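Side-chain contact in conk-C1 (Conus cocceus, PDB 6YHT), which is a Kunitz-type cone snail toxin that blocks potassium channels, probably by acting as a molecular lid over the pore: residues Leu32-Asn37 and Ala43-His48. Numbering follows the deposited sequence.
Sequences LRFTYN and ANNFIH
The ring of Tyr36 carries the amide nitrogen of Asn45 on one face: ND2 stands 3.3 Å above the ring plane, over its centre, and is 3.4 Å from both CD1 and CE1 of Tyr36. The contact lies close to the middle of this small Kunitz (BPTI-type) fold, partly buried, where the loop between strand 30-36 and helix 49-56 folds back over the strand. With the amide plane turned 80° to the ring and ND2 foremost, the NH2 end, and not the flat of the amide, meets the ring face. Phe34 meets the same amide in another way. Its CZ sits 3.8 Å from CG of Asn45, which comes up to the rim of the phenyl ring, close to its plane, and the two planes are 82° apart.

Phe34 and Tyr36, two residues apart, both direct their CB toward that loop, and Asn45 reaches in alongside both. Its CG is anti to the backbone N (chi1 179°), which extends the side chain from the loop to the two rings.

The guanidinium of Arg21, from strand 19-25, hydrogen-bonds OD1 of Asn45 through NH1; that bond probably helps fix the amide's rotation with ND2 over the tyrosine. Tyr36 has its own tether, its OH hydrogen-bonded to Gly40 O. On the loop side, the chain makes an inverse gamma turn about Asn44, closed by a weak bond from Asn45 N to Ala43 O (3.0 Å). The carbonyl of that turn's central residue approaches the phenyl ring obliquely, Asn44 O lying 4.0 Å from CE1 of Phe34.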
# COMPACT_ATOMS: atom_id res chain seq x y z
N LEU A 32 -0.69 -0.14 7.05
CA LEU A 32 0.62 0.09 7.64
C LEU A 32 1.52 0.80 6.65
O LEU A 32 1.27 0.86 5.44
CB LEU A 32 1.27 -1.21 8.11
CG LEU A 32 0.51 -2.03 9.16
CD1 LEU A 32 1.11 -3.42 9.30
CD2 LEU A 32 0.47 -1.34 10.53
N ARG A 33 2.57 1.37 7.21
CA ARG A 33 3.57 2.08 6.42
C ARG A 33 4.45 1.11 5.65
O ARG A 33 4.82 0.04 6.16
CB ARG A 33 4.42 2.93 7.37
CG ARG A 33 5.74 3.38 6.80
CD ARG A 33 6.53 4.17 7.83
NE ARG A 33 7.76 4.68 7.28
CZ ARG A 33 8.60 5.47 7.94
NH1 ARG A 33 8.32 5.83 9.19
NH2 ARG A 33 9.72 5.89 7.35
N PHE A 34 4.80 1.47 4.42
CA PHE A 34 5.85 0.78 3.70
C PHE A 34 6.59 1.80 2.85
O PHE A 34 6.14 2.94 2.69
CB PHE A 34 5.32 -0.38 2.86
CG PHE A 34 4.71 0.02 1.54
CD1 PHE A 34 3.43 0.58 1.49
CD2 PHE A 34 5.38 -0.20 0.35
CE1 PHE A 34 2.86 0.92 0.27
CE2 PHE A 34 4.82 0.15 -0.87
CZ PHE A 34 3.55 0.70 -0.91
N THR A 35 7.75 1.40 2.35
CA THR A 35 8.58 2.29 1.55
C THR A 35 8.43 1.94 0.08
O THR A 35 8.55 0.77 -0.30
CB THR A 35 10.05 2.20 1.96
OG1 THR A 35 10.19 2.68 3.31
CG2 THR A 35 10.90 3.04 1.05
N TYR A 36 8.15 2.95 -0.74
CA TYR A 36 7.95 2.82 -2.17
C TYR A 36 9.10 3.52 -2.89
O TYR A 36 9.56 4.57 -2.44
CB TYR A 36 6.61 3.43 -2.57
CG TYR A 36 6.22 3.33 -4.03
CD1 TYR A 36 6.07 2.10 -4.65
CD2 TYR A 36 5.95 4.47 -4.78
CE1 TYR A 36 5.69 2.02 -5.98
CE2 TYR A 36 5.57 4.40 -6.11
CZ TYR A 36 5.44 3.17 -6.70
OH TYR A 36 5.06 3.09 -8.03
N ASN A 37 9.56 2.94 -3.99
CA ASN A 37 10.76 3.46 -4.63
C ASN A 37 10.47 4.46 -5.74
O ASN A 37 11.41 5.11 -6.21
CB ASN A 37 11.60 2.30 -5.16
CG ASN A 37 12.24 1.51 -4.05
OD1 ASN A 37 12.27 0.28 -4.08
ND2 ASN A 37 12.75 2.22 -3.04
N ALA A 43 -1.59 -1.93 -6.86
CA ALA A 43 -2.63 -1.03 -6.39
C ALA A 43 -2.78 -1.00 -4.87
O ALA A 43 -3.57 -0.19 -4.36
CB ALA A 43 -3.98 -1.38 -7.04
N ASN A 44 -2.05 -1.83 -4.13
CA ASN A 44 -2.11 -1.77 -2.67
C ASN A 44 -1.07 -0.78 -2.17
O ASN A 44 -0.06 -1.13 -1.55
CB ASN A 44 -1.92 -3.15 -2.06
CG ASN A 44 -2.33 -3.21 -0.61
OD1 ASN A 44 -2.82 -2.21 -0.04
ND2 ASN A 44 -2.12 -4.36 0.01
N ASN A 45 -1.34 0.49 -2.45
CA ASN A 45 -0.34 1.55 -2.34
C ASN A 45 -1.14 2.85 -2.24
O ASN A 45 -1.70 3.30 -3.24
CB ASN A 45 0.57 1.53 -3.57
CG ASN A 45 1.63 2.62 -3.57
OD1 ASN A 45 1.46 3.67 -2.96
ND2 ASN A 45 2.71 2.38 -4.30
N PHE A 46 -1.22 3.42 -1.05
CA PHE A 46 -2.04 4.61 -0.84
C PHE A 46 -1.17 5.76 -0.36
O PHE A 46 -0.15 5.55 0.31
CB PHE A 46 -3.12 4.37 0.19
CG PHE A 46 -4.04 3.22 -0.13
CD1 PHE A 46 -5.26 3.46 -0.75
CD2 PHE A 46 -3.71 1.93 0.22
CE1 PHE A 46 -6.12 2.41 -1.03
CE2 PHE A 46 -4.56 0.89 -0.06
CZ PHE A 46 -5.78 1.12 -0.68
N ILE A 47 -1.59 6.98 -0.68
CA ILE A 47 -0.83 8.16 -0.27
C ILE A 47 -1.06 8.45 1.20
O ILE A 47 -0.16 8.92 1.90
CB ILE A 47 -1.21 9.37 -1.14
CG1 ILE A 47 -0.92 9.10 -2.61
CG2 ILE A 47 -0.45 10.60 -0.66
CD1 ILE A 47 0.43 9.61 -3.08
N HIS A 48 -2.27 8.20 1.69
CA HIS A 48 -2.64 8.51 3.05
C HIS A 48 -3.31 7.32 3.70
O HIS A 48 -3.86 6.44 3.03
CB HIS A 48 -3.57 9.73 3.14
CG HIS A 48 -2.84 11.01 2.98
ND1 HIS A 48 -2.92 11.76 1.83
CD2 HIS A 48 -1.97 11.64 3.79
CE1 HIS A 48 -2.15 12.82 1.95
NE2 HIS A 48 -1.56 12.77 3.13